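Local coordinates for dally-like protein (Drosophila melanogaster, PDB 3ODN) that probably acts as a GPI-anchored heparan sulfate proteoglycan of the cell surface and takes part in Hedgehog signalling, at residues 73-78 and 207-212; 148-153 and 165-170; 191-196 and 495-501; 233-239 and 443-448; 284-288 and 399-403. The protein carries 2 engineered substitutions. All coordinates share one frame; numbering follows the deposited sequence.

Contact 1. Residues 73-78 and 207-212; sequences MSGILG and ASEVAK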
# COMPACT_ATOMS: atom_id res chain seq x y z
N MET A 73 -6.50 11.76 9.47
CA MET A 73 -5.42 11.02 8.79
C MET A 73 -5.95 9.69 8.25
O MET A 73 -5.67 9.34 7.10
CB MET A 73 -4.21 10.79 9.72
CG MET A 73 -3.06 10.07 9.01
SD MET A 73 -1.85 9.21 10.03
CE MET A 73 -2.87 7.94 10.71
N SER A 74 -6.69 8.94 9.10
CA SER A 74 -7.31 7.66 8.77
C SER A 74 -8.34 7.85 7.65
O SER A 74 -8.46 6.99 6.78
CB SER A 74 -7.94 7.04 10.02
OG SER A 74 -8.74 5.90 9.73
N GLY A 75 -9.02 9.00 7.65
CA GLY A 75 -9.98 9.37 6.62
C GLY A 75 -9.34 9.59 5.26
O GLY A 75 -9.80 9.02 4.27
N ILE A 76 -8.27 10.42 5.21
CA ILE A 76 -7.53 10.71 3.97
C ILE A 76 -6.92 9.43 3.37
O ILE A 76 -7.02 9.21 2.17
CB ILE A 76 -6.52 11.88 4.13
CG1 ILE A 76 -7.27 13.23 4.21
CG2 ILE A 76 -5.46 11.88 2.99
CD1 ILE A 76 -6.42 14.50 4.52
N LEU A 77 -6.34 8.58 4.22
CA LEU A 77 -5.72 7.33 3.81
C LEU A 77 -6.73 6.31 3.25
O LEU A 77 -6.45 5.69 2.22
CB LEU A 77 -4.90 6.73 4.96
CG LEU A 77 -3.61 7.46 5.36
CD1 LEU A 77 -2.91 6.73 6.44
CD2 LEU A 77 -2.65 7.61 4.17
N GLY A 78 -7.89 6.19 3.89
CA GLY A 78 -8.95 5.28 3.47
C GLY A 78 -9.66 5.69 2.20
O GLY A 78 -9.96 4.84 1.35
N ALA A 207 -3.83 0.52 6.89
CA ALA A 207 -3.15 1.56 7.67
C ALA A 207 -4.23 2.44 8.28
O ALA A 207 -4.26 2.66 9.49
CB ALA A 207 -2.25 2.40 6.77
N SER A 208 -5.18 2.87 7.41
CA SER A 208 -6.36 3.67 7.71
C SER A 208 -7.21 2.98 8.78
O SER A 208 -7.70 3.63 9.71
CB SER A 208 -7.17 3.89 6.43
OG SER A 208 -8.48 4.34 6.70
N GLU A 209 -7.34 1.65 8.67
CA GLU A 209 -8.10 0.79 9.57
C GLU A 209 -7.43 0.70 10.92
O GLU A 209 -8.07 0.96 11.93
CB GLU A 209 -8.24 -0.62 8.97
CG GLU A 209 -9.33 -0.81 7.92
CD GLU A 209 -9.32 -2.18 7.25
OE1 GLU A 209 -8.42 -3.00 7.56
OE2 GLU A 209 -10.22 -2.43 6.41
N VAL A 210 -6.14 0.31 10.95
CA VAL A 210 -5.35 0.15 12.17
C VAL A 210 -5.22 1.46 12.96
O VAL A 210 -5.23 1.42 14.20
CB VAL A 210 -4.01 -0.58 11.86
CG1 VAL A 210 -3.00 -0.43 12.97
CG2 VAL A 210 -4.25 -2.05 11.59
N ALA A 211 -5.18 2.62 12.25
CA ALA A 211 -5.13 3.95 12.88
C ALA A 211 -6.45 4.19 13.62
O ALA A 211 -6.43 4.71 14.74
CB ALA A 211 -4.90 5.04 11.83
N LYS A 212 -7.58 3.73 13.02
CA LYS A 212 -8.91 3.84 13.62
C LYS A 212 -9.04 3.03 14.93
O LYS A 212 -9.78 3.45 15.82
CB LYS A 212 -10.02 3.47 12.62
CG LYS A 212 -11.16 4.48 12.57
CD LYS A 212 -12.22 4.09 11.55
CE LYS A 212 -13.50 4.88 11.73
NZ LYS A 212 -14.55 4.45 10.76
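The carbonyl plane of Ser74 is approached from both faces. Ser208 OG reaches Ser74 O from one side in a 2.7 Å hydrogen bond that joins the two segments, while Gly78 N, from the next turn of the same helix, comes to that oxygen from the opposite side. The setting is a close antiparallel pairing of helices 48-106 and 182-214 in the alpha-helical bundle of the glypican core. Within these short segments the axes come to 8.3 Å of each other, their directions 160° apart. Such closeness illustrates how small residues let two backbones meet: Ser74 CA and Ser208 CA are separated by just 4.2 Å, and Gly78 CA, carrying no side chain, sits 3.4 Å from Ser208 OG.

The serines form a reciprocal pair. Ser74 OG donates in turn to Ser208 O, modelled at 2.5 Å, a length so short that its exact value is doubtful. In each residue the hydroxyl lies opposite the backbone nitrogen and beside its own carbonyl carbon (chi1 170° in Ser74, 165° in Ser208), which directs both oxygens across the seam. Apolar groups line its inner side: the Met73 chain bends at chi3 and brings CE to 3.7 Å from Ala211 CB, and Leu77 CB rests 3.9 Å from Ser208 CB. Trp266 of helix 260-281 touches both Met73 and Ala207, while Tyr415 packs on Met73 and Leu77. At the outer margin the extended Lys212 chain starts beside the serine pair, its CG 4.0 Å from Ser74 OG.

Contact 2. Residues 148-153 and 165-170; sequences YQKMFT and YMRCVS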
# COMPACT_ATOMS: atom_id res chain seq x y z
N TYR A 148 -0.89 -20.98 -28.30
CA TYR A 148 0.02 -21.71 -29.20
C TYR A 148 -0.64 -22.94 -29.86
O TYR A 148 -0.42 -23.19 -31.04
CB TYR A 148 1.28 -22.12 -28.41
CG TYR A 148 2.15 -23.19 -29.03
CD1 TYR A 148 2.75 -23.00 -30.27
CD2 TYR A 148 2.43 -24.37 -28.34
CE1 TYR A 148 3.58 -23.97 -30.83
CE2 TYR A 148 3.28 -25.33 -28.88
CZ TYR A 148 3.84 -25.14 -30.13
OH TYR A 148 4.67 -26.09 -30.67
N GLN A 149 -1.40 -23.73 -29.07
CA GLN A 149 -2.05 -24.95 -29.56
C GLN A 149 -3.12 -24.62 -30.58
O GLN A 149 -3.12 -25.24 -31.66
CB GLN A 149 -2.61 -25.80 -28.41
CG GLN A 149 -1.62 -26.84 -27.90
CD GLN A 149 -2.23 -27.66 -26.80
OE1 GLN A 149 -3.05 -28.55 -27.03
NE2 GLN A 149 -1.87 -27.35 -25.57
N LYS A 150 -3.94 -23.58 -30.28
CA LYS A 150 -4.98 -23.06 -31.17
C LYS A 150 -4.36 -22.56 -32.46
O LYS A 150 -4.86 -22.88 -33.54
CB LYS A 150 -5.74 -21.89 -30.50
CG LYS A 150 -6.58 -22.25 -29.29
CD LYS A 150 -7.82 -23.08 -29.61
CE LYS A 150 -8.75 -23.08 -28.43
NZ LYS A 150 -9.32 -21.73 -28.18
N MET A 151 -3.29 -21.77 -32.35
CA MET A 151 -2.59 -21.18 -33.49
C MET A 151 -1.83 -22.18 -34.34
O MET A 151 -1.76 -21.99 -35.55
CB MET A 151 -1.68 -20.04 -33.04
CG MET A 151 -2.42 -18.77 -32.74
SD MET A 151 -1.29 -17.46 -32.26
CE MET A 151 -0.55 -17.09 -33.87
N PHE A 152 -1.28 -23.25 -33.73
CA PHE A 152 -0.57 -24.28 -34.49
C PHE A 152 -1.58 -25.00 -35.37
O PHE A 152 -1.36 -25.12 -36.58
CB PHE A 152 0.19 -25.26 -33.57
CG PHE A 152 0.91 -26.36 -34.33
CD1 PHE A 152 0.31 -27.59 -34.54
CD2 PHE A 152 2.17 -26.13 -34.89
CE1 PHE A 152 0.95 -28.59 -35.29
CE2 PHE A 152 2.81 -27.13 -35.64
CZ PHE A 152 2.20 -28.35 -35.83
N THR A 153 -2.71 -25.43 -34.77
CA THR A 153 -3.80 -26.11 -35.46
C THR A 153 -4.38 -25.28 -36.60
O THR A 153 -4.46 -25.79 -37.70
CB THR A 153 -4.86 -26.65 -34.49
OG1 THR A 153 -5.05 -25.75 -33.41
CG2 THR A 153 -4.48 -28.00 -33.94
N TYR A 165 -1.21 -36.21 -30.33
CA TYR A 165 -0.32 -35.34 -31.09
C TYR A 165 -0.20 -33.96 -30.42
O TYR A 165 0.92 -33.52 -30.16
CB TYR A 165 -0.73 -35.20 -32.58
CG TYR A 165 0.41 -34.68 -33.44
CD1 TYR A 165 1.23 -35.55 -34.14
CD2 TYR A 165 0.67 -33.31 -33.53
CE1 TYR A 165 2.29 -35.08 -34.93
CE2 TYR A 165 1.74 -32.83 -34.29
CZ TYR A 165 2.55 -33.72 -34.98
OH TYR A 165 3.59 -33.25 -35.74
N MET A 166 -1.34 -33.29 -30.14
CA MET A 166 -1.38 -31.96 -29.52
C MET A 166 -0.73 -31.87 -28.13
O MET A 166 -0.21 -30.81 -27.79
CB MET A 166 -2.79 -31.35 -29.56
CG MET A 166 -3.27 -30.99 -30.98
SD MET A 166 -2.06 -30.18 -32.09
CE MET A 166 -1.93 -28.56 -31.32
N ARG A 167 -0.69 -33.00 -27.38
CA ARG A 167 -0.03 -33.09 -26.07
C ARG A 167 1.48 -32.98 -26.24
O ARG A 167 2.14 -32.35 -25.40
CB ARG A 167 -0.40 -34.41 -25.37
CG ARG A 167 -1.49 -34.27 -24.32
CD ARG A 167 -1.72 -35.56 -23.55
NE ARG A 167 -2.82 -36.35 -24.12
CZ ARG A 167 -2.70 -37.60 -24.56
NH1 ARG A 167 -1.52 -38.22 -24.50
NH2 ARG A 167 -3.75 -38.23 -25.07
N CYS A 168 2.04 -33.57 -27.33
CA CYS A 168 3.47 -33.54 -27.69
C CYS A 168 3.88 -32.11 -28.05
O CYS A 168 4.97 -31.66 -27.68
CB CYS A 168 3.75 -34.52 -28.83
SG CYS A 168 5.39 -34.32 -29.60
N VAL A 169 2.99 -31.41 -28.77
CA VAL A 169 3.13 -30.02 -29.22
C VAL A 169 3.30 -29.09 -28.00
O VAL A 169 4.26 -28.31 -27.99
CB VAL A 169 1.94 -29.62 -30.16
CG1 VAL A 169 2.02 -28.17 -30.59
CG2 VAL A 169 1.89 -30.54 -31.38
N SER A 170 2.44 -29.23 -26.97
CA SER A 170 2.49 -28.45 -25.72
C SER A 170 3.71 -28.77 -24.86
O SER A 170 4.29 -27.86 -24.28
CB SER A 170 1.21 -28.62 -24.91
OG SER A 170 0.93 -29.98 -24.63
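Tyr148 turns the edge of its ring to Val169: CE2 lies 3.3 Å from Val169 O, which sits in the ring plane, and the phenol crosses the valine at a slant, OH 3.4 Å from CG1. That same methyl, set opposite the backbone nitrogen of Val169 (chi1 177°), also packs against the Phe152 ring, CG1 of Val169 4.3 Å from CG of Phe152, and thus touches two aromatic side chains of the facing helix.

Met166 shows how a flexible chain can be moulded to its surroundings. Bent at chi2 and chi3, it curls its methyl back toward the facing helix, where CE lies 3.5 Å from Gln149 O, 3.7 Å from Thr153 CG2 and 4.0 Å from Phe152 CD1. Its sulfur makes an oblique Met-aromatic contact, SD 5.5 Å from the centroid of the Phe152 ring. Gln149 runs past Met166 in the opposite direction and carries its amide on to Ser170, Gln149 NE2 3.4 Å from Ser170 CB.

Val315 of helix 308-318 packs on Tyr148, Phe152 and Val169, and the Cys168–Cys319 disulfide anchors the second helix nearby. Helices 136-155 and 163-176, neighbours in sequence and directed 121° apart here, thus pack as one apolar, aromatic-rich corner of the glypican alpha-helical fold.

Contact 3. Residues 191-196 and 495-501; sequences KRSFVA and AYNGQDV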
# COMPACT_ATOMS: atom_id res chain seq x y z
N LYS A 191 2.94 -10.38 -13.06
CA LYS A 191 3.05 -10.79 -11.66
C LYS A 191 3.56 -9.61 -10.81
O LYS A 191 2.86 -9.18 -9.91
CB LYS A 191 3.99 -12.02 -11.53
CG LYS A 191 4.06 -12.60 -10.11
CD LYS A 191 5.48 -12.69 -9.61
CE LYS A 191 5.59 -12.77 -8.11
NZ LYS A 191 6.44 -13.91 -7.66
N ARG A 192 4.71 -9.03 -11.15
CA ARG A 192 5.31 -7.94 -10.37
C ARG A 192 4.47 -6.69 -10.24
O ARG A 192 4.33 -6.16 -9.14
CB ARG A 192 6.75 -7.64 -10.81
CG ARG A 192 7.69 -8.85 -10.66
CD ARG A 192 9.13 -8.41 -10.71
NE ARG A 192 10.09 -9.48 -10.96
CZ ARG A 192 11.28 -9.30 -11.52
NH1 ARG A 192 11.66 -8.08 -11.89
NH2 ARG A 192 12.09 -10.32 -11.74
N SER A 193 3.81 -6.27 -11.34
CA SER A 193 2.98 -5.07 -11.34
C SER A 193 1.62 -5.28 -10.69
O SER A 193 1.18 -4.39 -9.99
CB SER A 193 2.87 -4.46 -12.74
OG SER A 193 2.41 -5.43 -13.67
N PHE A 194 0.97 -6.46 -10.87
CA PHE A 194 -0.32 -6.79 -10.26
C PHE A 194 -0.20 -6.99 -8.75
O PHE A 194 -1.01 -6.46 -7.98
CB PHE A 194 -1.00 -7.96 -10.98
CG PHE A 194 -1.88 -7.55 -12.16
CD1 PHE A 194 -1.34 -7.31 -13.41
CD2 PHE A 194 -3.26 -7.40 -12.00
CE1 PHE A 194 -2.14 -6.92 -14.48
CE2 PHE A 194 -4.06 -7.00 -13.07
CZ PHE A 194 -3.50 -6.77 -14.30
N VAL A 195 0.85 -7.68 -8.32
CA VAL A 195 1.15 -7.94 -6.90
C VAL A 195 1.43 -6.63 -6.19
O VAL A 195 0.84 -6.37 -5.14
CB VAL A 195 2.24 -9.05 -6.69
CG1 VAL A 195 2.59 -9.23 -5.22
CG2 VAL A 195 1.79 -10.39 -7.28
N ALA A 196 2.28 -5.78 -6.77
CA ALA A 196 2.63 -4.49 -6.18
C ALA A 196 1.47 -3.49 -6.17
O ALA A 196 1.37 -2.70 -5.23
CB ALA A 196 3.84 -3.90 -6.90
N ALA A 495 6.28 -7.30 -2.18
CA ALA A 495 5.84 -6.58 -3.36
C ALA A 495 6.98 -5.79 -3.94
O ALA A 495 7.12 -5.76 -5.15
CB ALA A 495 4.66 -5.65 -3.03
N TYR A 496 7.80 -5.14 -3.11
CA TYR A 496 8.90 -4.38 -3.71
C TYR A 496 10.05 -5.24 -4.17
O TYR A 496 10.80 -4.83 -5.06
CB TYR A 496 9.27 -3.07 -2.99
CG TYR A 496 9.98 -3.16 -1.65
CD1 TYR A 496 11.27 -3.70 -1.55
CD2 TYR A 496 9.47 -2.52 -0.53
CE1 TYR A 496 11.95 -3.72 -0.33
CE2 TYR A 496 10.14 -2.53 0.69
CZ TYR A 496 11.38 -3.14 0.79
OH TYR A 496 12.06 -3.10 1.98
N ASN A 497 10.13 -6.47 -3.66
CA ASN A 497 11.17 -7.41 -4.08
C ASN A 497 10.72 -8.28 -5.25
O ASN A 497 11.50 -9.10 -5.73
CB ASN A 497 11.61 -8.26 -2.91
CG ASN A 497 12.35 -7.48 -1.84
OD1 ASN A 497 13.32 -6.76 -2.11
ND2 ASN A 497 11.94 -7.66 -0.60
N GLY A 498 9.48 -8.09 -5.73
CA GLY A 498 8.90 -8.88 -6.81
C GLY A 498 8.57 -10.30 -6.39
O GLY A 498 8.51 -11.20 -7.25
N GLN A 499 8.39 -10.55 -5.08
CA GLN A 499 8.08 -11.86 -4.50
C GLN A 499 6.58 -11.95 -4.29
O GLN A 499 5.85 -10.96 -4.46
CB GLN A 499 8.78 -12.07 -3.15
CG GLN A 499 10.30 -11.93 -3.15
CD GLN A 499 10.82 -11.90 -1.73
OE1 GLN A 499 11.25 -12.91 -1.18
NE2 GLN A 499 10.76 -10.75 -1.08
N ASP A 500 6.12 -13.15 -3.90
CA ASP A 500 4.73 -13.51 -3.68
C ASP A 500 4.21 -12.95 -2.37
O ASP A 500 4.93 -12.91 -1.38
CB ASP A 500 4.55 -15.04 -3.70
CG ASP A 500 4.68 -15.69 -5.07
OD1 ASP A 500 5.33 -16.76 -5.17
OD2 ASP A 500 4.06 -15.17 -6.03
N VAL A 501 2.93 -12.54 -2.37
CA VAL A 501 2.22 -12.01 -1.21
C VAL A 501 1.02 -12.93 -0.96
O VAL A 501 0.24 -13.19 -1.88
CB VAL A 501 1.81 -10.53 -1.43
CG1 VAL A 501 0.94 -10.01 -0.30
CG2 VAL A 501 3.03 -9.64 -1.61
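Lys191 NZ and Asp500 OD2, 3.1 Å apart, form a salt bridge whose hydrogen bond is weak. The lysine sets out with CG opposite its backbone nitrogen (chi1 -174°), then bends at chi2 and chi4, and meets the aspartate at about a right angle; the carboxylate for its part curls back although the Asp500 CB bond points away. On the way the lysine passes the backbone, with CE 3.4 Å from Gly498 O. Lys191 also touches a crystal neighbour, so its pose may owe something to the lattice.

Gly498 is the example here of a helix terminator serving as a packing surface. Its positive phi of 71° ends helix 479-496 in a Schellman motif, and its bare CA accepts the aliphatic part of Arg192, whose CD lies 3.9 Å away. Deeper in, the contact turns apolar. Val195 and Val501 slide past each other in opposite directions, with CG1 of Val195 3.7 Å from CG2 of Val501 and 3.8 Å from Gln499 O. Ala495 CB rests 3.9 Å from Ala196 CA, a fit of small residues that lets the backbones come close.

The contact therefore lays the C-terminal end of helix 479-496, and the loop leaving it, against helix 182-214. Tyr128 of helix 115-131 packs on Val195, while Leu280 of helix 260-281 touches Ala196.

Contact 4. Residues 233-239 and 443-448; sequences CGACKGY and WNGHTI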
# COMPACT_ATOMS: atom_id res chain seq x y z
N CYS A 233 -1.96 22.96 37.42
CA CYS A 233 -1.35 23.16 38.75
C CYS A 233 -0.32 24.29 38.96
O CYS A 233 0.18 24.47 40.07
CB CYS A 233 -0.91 21.83 39.38
SG CYS A 233 -2.24 20.60 39.50
N GLY A 234 -0.05 25.06 37.91
CA GLY A 234 0.82 26.24 38.00
C GLY A 234 0.05 27.31 38.76
O GLY A 234 0.57 27.92 39.69
N ALA A 235 -1.25 27.42 38.41
CA ALA A 235 -2.26 28.27 38.99
C ALA A 235 -2.50 27.91 40.47
O ALA A 235 -2.81 28.80 41.27
CB ALA A 235 -3.55 28.13 38.19
N CYS A 236 -2.29 26.61 40.82
CA CYS A 236 -2.40 26.07 42.19
C CYS A 236 -1.45 26.75 43.17
O CYS A 236 -1.71 26.73 44.37
CB CYS A 236 -2.20 24.57 42.19
SG CYS A 236 -3.73 23.63 42.13
N LYS A 237 -0.32 27.26 42.67
CA LYS A 237 0.71 27.94 43.43
C LYS A 237 0.62 29.47 43.19
O LYS A 237 1.55 30.21 43.54
CB LYS A 237 2.10 27.39 43.06
CG LYS A 237 2.39 25.98 43.58
CD LYS A 237 3.87 25.60 43.38
CE LYS A 237 4.73 25.89 44.59
NZ LYS A 237 6.11 25.33 44.45
N GLY A 238 -0.50 29.91 42.60
CA GLY A 238 -0.78 31.31 42.30
C GLY A 238 0.09 31.92 41.22
O GLY A 238 0.67 32.99 41.42
N TYR A 239 0.18 31.23 40.08
CA TYR A 239 0.98 31.61 38.91
C TYR A 239 0.12 31.66 37.62
O TYR A 239 -0.81 30.87 37.47
CB TYR A 239 2.14 30.60 38.71
CG TYR A 239 3.11 30.41 39.86
CD1 TYR A 239 3.77 29.19 40.04
CD2 TYR A 239 3.47 31.47 40.69
CE1 TYR A 239 4.74 29.03 41.03
CE2 TYR A 239 4.41 31.31 41.71
CZ TYR A 239 5.04 30.09 41.87
OH TYR A 239 5.97 29.93 42.87
N TRP A 443 5.91 27.41 33.86
CA TRP A 443 5.58 26.36 34.81
C TRP A 443 6.36 25.09 34.44
O TRP A 443 6.28 24.64 33.28
CB TRP A 443 4.06 26.12 34.85
CG TRP A 443 3.65 24.92 35.67
CD1 TRP A 443 3.01 23.80 35.21
CD2 TRP A 443 3.93 24.67 37.06
NE1 TRP A 443 2.87 22.88 36.22
CE2 TRP A 443 3.41 23.40 37.37
CE3 TRP A 443 4.52 25.43 38.09
CZ2 TRP A 443 3.45 22.86 38.67
CZ3 TRP A 443 4.58 24.90 39.37
CH2 TRP A 443 4.08 23.61 39.64
N ASN A 444 7.12 24.51 35.41
CA ASN A 444 7.98 23.32 35.22
C ASN A 444 7.66 22.07 36.05
O ASN A 444 8.42 21.09 35.99
CB ASN A 444 9.48 23.71 35.33
CG ASN A 444 10.04 23.91 36.74
OD1 ASN A 444 9.33 23.87 37.75
ND2 ASN A 444 11.34 24.16 36.81
N GLY A 445 6.59 22.10 36.84
CA GLY A 445 6.23 20.99 37.72
C GLY A 445 6.54 21.24 39.18
O GLY A 445 6.06 20.52 40.05
N HIS A 446 7.36 22.28 39.46
CA HIS A 446 7.77 22.69 40.81
C HIS A 446 7.49 24.17 40.99
O HIS A 446 6.70 24.53 41.86
CB HIS A 446 9.26 22.43 41.04
CG HIS A 446 9.65 20.99 40.87
ND1 HIS A 446 9.69 20.13 41.94
CD2 HIS A 446 9.99 20.32 39.75
CE1 HIS A 446 10.05 18.96 41.45
NE2 HIS A 446 10.23 19.02 40.13
N THR A 447 8.10 25.04 40.15
CA THR A 447 7.94 26.50 40.20
C THR A 447 8.01 27.15 38.82
O THR A 447 7.93 26.48 37.79
CB THR A 447 9.04 27.14 41.06
OG1 THR A 447 10.10 26.20 41.31
CG2 THR A 447 8.51 27.75 42.34
N ILE A 448 8.17 28.49 38.81
CA ILE A 448 8.39 29.24 37.60
C ILE A 448 9.89 29.22 37.45
O ILE A 448 10.60 29.94 38.15
CB ILE A 448 7.78 30.66 37.62
CG1 ILE A 448 6.25 30.56 37.68
CG2 ILE A 448 8.21 31.46 36.37
CD1 ILE A 448 5.64 31.79 38.07
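Gly234 places its CA squarely over the six-membered ring of Trp443, a CH-pi contact made by a backbone carbon, 3.8 Å from the ring centroid and 20° off the ring normal. Gly445 N covers the opposite face, so the indole is held between two glycine backbones. With no side chain on Gly234, the turn can lie this close to the aromatic plane.

The Tyr239 ring repeats the principle of a flat group clasped from two sides. Ile448 CD1 sits over one face, 3.5 Å from the centroid in a second CH-pi contact, and Lys237 O lies above the other, offset toward the rim. The tyrosine also directs an edge at the indole, CD1 4.3 Å from Trp443 CE3, while its OH lies 3.4 Å from Thr447 CG2. Lys237 crosses the indole at about a right angle, bends at chi3 and donates from NZ to His446 O at 2.8 Å. That loop is shaped from within: Asn444 OD1 accepts from His446 N and from Thr447 N (2.9 Å), on opposite faces of its amide plane, the first bond making an Asx turn.

Two loops are thus pinned together, one linking helices 222-231 and 245-255, the other following helix 422-428. Trp443 NE1 bonds to Lys229 O of helix 222-231, Tyr247 of helix 245-255 meets the indole, and the Cys244–Cys442 disulfide ties the loops beside it.

Contact 5. Residues 284-288 and 399-403; sequences FNIVM and PILDR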
# COMPACT_ATOMS: atom_id res chain seq x y z
N PHE A 284 7.98 -1.39 -11.96
CA PHE A 284 6.79 -2.25 -11.93
C PHE A 284 5.56 -1.48 -12.41
O PHE A 284 4.44 -1.85 -12.07
CB PHE A 284 6.54 -2.88 -10.53
CG PHE A 284 7.61 -3.74 -9.86
CD1 PHE A 284 7.53 -4.06 -8.51
CD2 PHE A 284 8.71 -4.21 -10.59
CE1 PHE A 284 8.52 -4.83 -7.89
CE2 PHE A 284 9.71 -4.96 -9.96
CZ PHE A 284 9.60 -5.28 -8.63
N ASN A 285 5.75 -0.38 -13.19
CA ASN A 285 4.64 0.47 -13.66
C ASN A 285 3.55 -0.38 -14.33
O ASN A 285 3.82 -0.99 -15.38
CB ASN A 285 5.13 1.62 -14.59
CG ASN A 285 4.04 2.59 -15.05
OD1 ASN A 285 3.45 2.44 -16.11
ND2 ASN A 285 3.75 3.61 -14.27
N ILE A 286 2.36 -0.47 -13.68
CA ILE A 286 1.23 -1.26 -14.19
C ILE A 286 0.55 -0.70 -15.48
O ILE A 286 -0.03 -1.50 -16.25
CB ILE A 286 0.25 -1.75 -13.09
CG1 ILE A 286 -0.52 -3.00 -13.56
CG2 ILE A 286 -0.68 -0.64 -12.65
CD1 ILE A 286 -1.16 -3.81 -12.53
N VAL A 287 0.62 0.65 -15.73
CA VAL A 287 0.04 1.28 -16.92
C VAL A 287 0.78 0.82 -18.16
O VAL A 287 0.13 0.47 -19.14
CB VAL A 287 -0.08 2.84 -16.85
CG1 VAL A 287 -0.98 3.38 -17.95
CG2 VAL A 287 -0.57 3.29 -15.47
N MET A 288 2.13 0.74 -18.08
CA MET A 288 2.99 0.25 -19.17
C MET A 288 2.79 -1.26 -19.46
O MET A 288 3.28 -1.75 -20.49
CB MET A 288 4.49 0.55 -18.90
CG MET A 288 4.90 2.04 -18.92
SD MET A 288 4.17 3.13 -20.18
CE MET A 288 4.69 2.32 -21.73
N PRO A 399 -0.76 9.41 -16.98
CA PRO A 399 -1.90 8.54 -16.62
C PRO A 399 -2.48 8.84 -15.25
O PRO A 399 -1.75 9.26 -14.36
CB PRO A 399 -1.30 7.12 -16.71
CG PRO A 399 -0.08 7.27 -17.54
CD PRO A 399 0.46 8.62 -17.20
N ILE A 400 -3.80 8.65 -15.10
CA ILE A 400 -4.52 8.95 -13.86
C ILE A 400 -4.02 8.14 -12.65
O ILE A 400 -3.90 8.69 -11.54
CB ILE A 400 -6.06 9.10 -14.07
CG1 ILE A 400 -6.37 10.47 -14.74
CG2 ILE A 400 -6.87 8.96 -12.79
CD1 ILE A 400 -7.65 10.50 -15.67
N LEU A 401 -3.60 6.87 -12.88
CA LEU A 401 -3.04 6.01 -11.83
C LEU A 401 -1.66 6.50 -11.40
O LEU A 401 -1.37 6.47 -10.22
CB LEU A 401 -3.10 4.51 -12.19
CG LEU A 401 -2.94 3.47 -11.05
CD1 LEU A 401 -4.11 3.50 -10.09
CD2 LEU A 401 -2.89 2.07 -11.60
N ASP A 402 -0.84 7.05 -12.33
CA ASP A 402 0.47 7.62 -11.97
C ASP A 402 0.31 8.87 -11.09
O ASP A 402 1.07 9.05 -10.13
CB ASP A 402 1.31 7.97 -13.21
CG ASP A 402 1.94 6.75 -13.86
OD1 ASP A 402 1.27 6.09 -14.68
OD2 ASP A 402 3.11 6.44 -13.53
N ARG A 403 -0.71 9.71 -11.40
CA ARG A 403 -1.07 10.94 -10.66
C ARG A 403 -1.50 10.58 -9.22
O ARG A 403 -1.02 11.21 -8.28
CB ARG A 403 -2.20 11.69 -11.40
CG ARG A 403 -2.38 13.16 -11.04
CD ARG A 403 -3.73 13.43 -10.37
NE ARG A 403 -4.83 13.51 -11.33
CZ ARG A 403 -5.81 12.61 -11.45
NH1 ARG A 403 -5.84 11.54 -10.67
NH2 ARG A 403 -6.76 12.78 -12.36
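Asn285 sends its amide out opposite the backbone nitrogen (chi1 -177°), and Asp402 swings its carboxylate to lie beside its own backbone nitrogen (chi1 -77°); together these choices bring ND2 of Asn285 within 3.0 Å of OD2 of Asp402. The side chains cross at about a right angle, yet their flat ends are nearly coplanar, 25° apart. The amide has work on both its atoms: ND2 is hydrogen-bonded to Leu280 O, and OD1 accepts from Met288 N at 2.9 Å, a capping bond on the turn into helix 287-290. One residue thus caps a helix start while its other amide atom binds Leu280 and lies close to Asp402.

Apolar packing adjoins these groups. Val287 turns one methyl to each of Pro399 and Asp402, with CG1 4.0 Å from Pro399 CB and CG2 3.4 Å from Asp402 OD1. Ile286 CG2 meets Leu401 CD2 at 3.7 Å, the two side chains passing at a slant.

Pro399, at the N-cap position, leads into helix 400-414, so the contact joins the starts of two helices. Phe84 and Ile87 of helix 48-106 pack on Leu401, Phe88 of that helix touches Ile286, and Ser193, Phe194 and Thr197 of helix 182-214 enclose Ile286 further.

Contacts 1, 3 and 5 all lie near the middle of the elongated chain, but only 1 and 5 are largely buried; contacts 2 and 4 lie far out on opposite sides of its centre, their own centres about 88 Å apart. Helix 182-214 serves both contact 1 and contact 3. Contact 5 touches contact 3 directly, Phe284 packing against Ser193, Arg192 and Ala495. Chemistry follows place: reciprocal serine bonds where two long helices almost meet, a salt bridge at the more exposed helix end of contact 3, a capping asparagine beside aliphatic packing in contact 5, aromatic and thioether packing in contact 2, and CH-pi contacts between two loops beside a disulfide in contact 4.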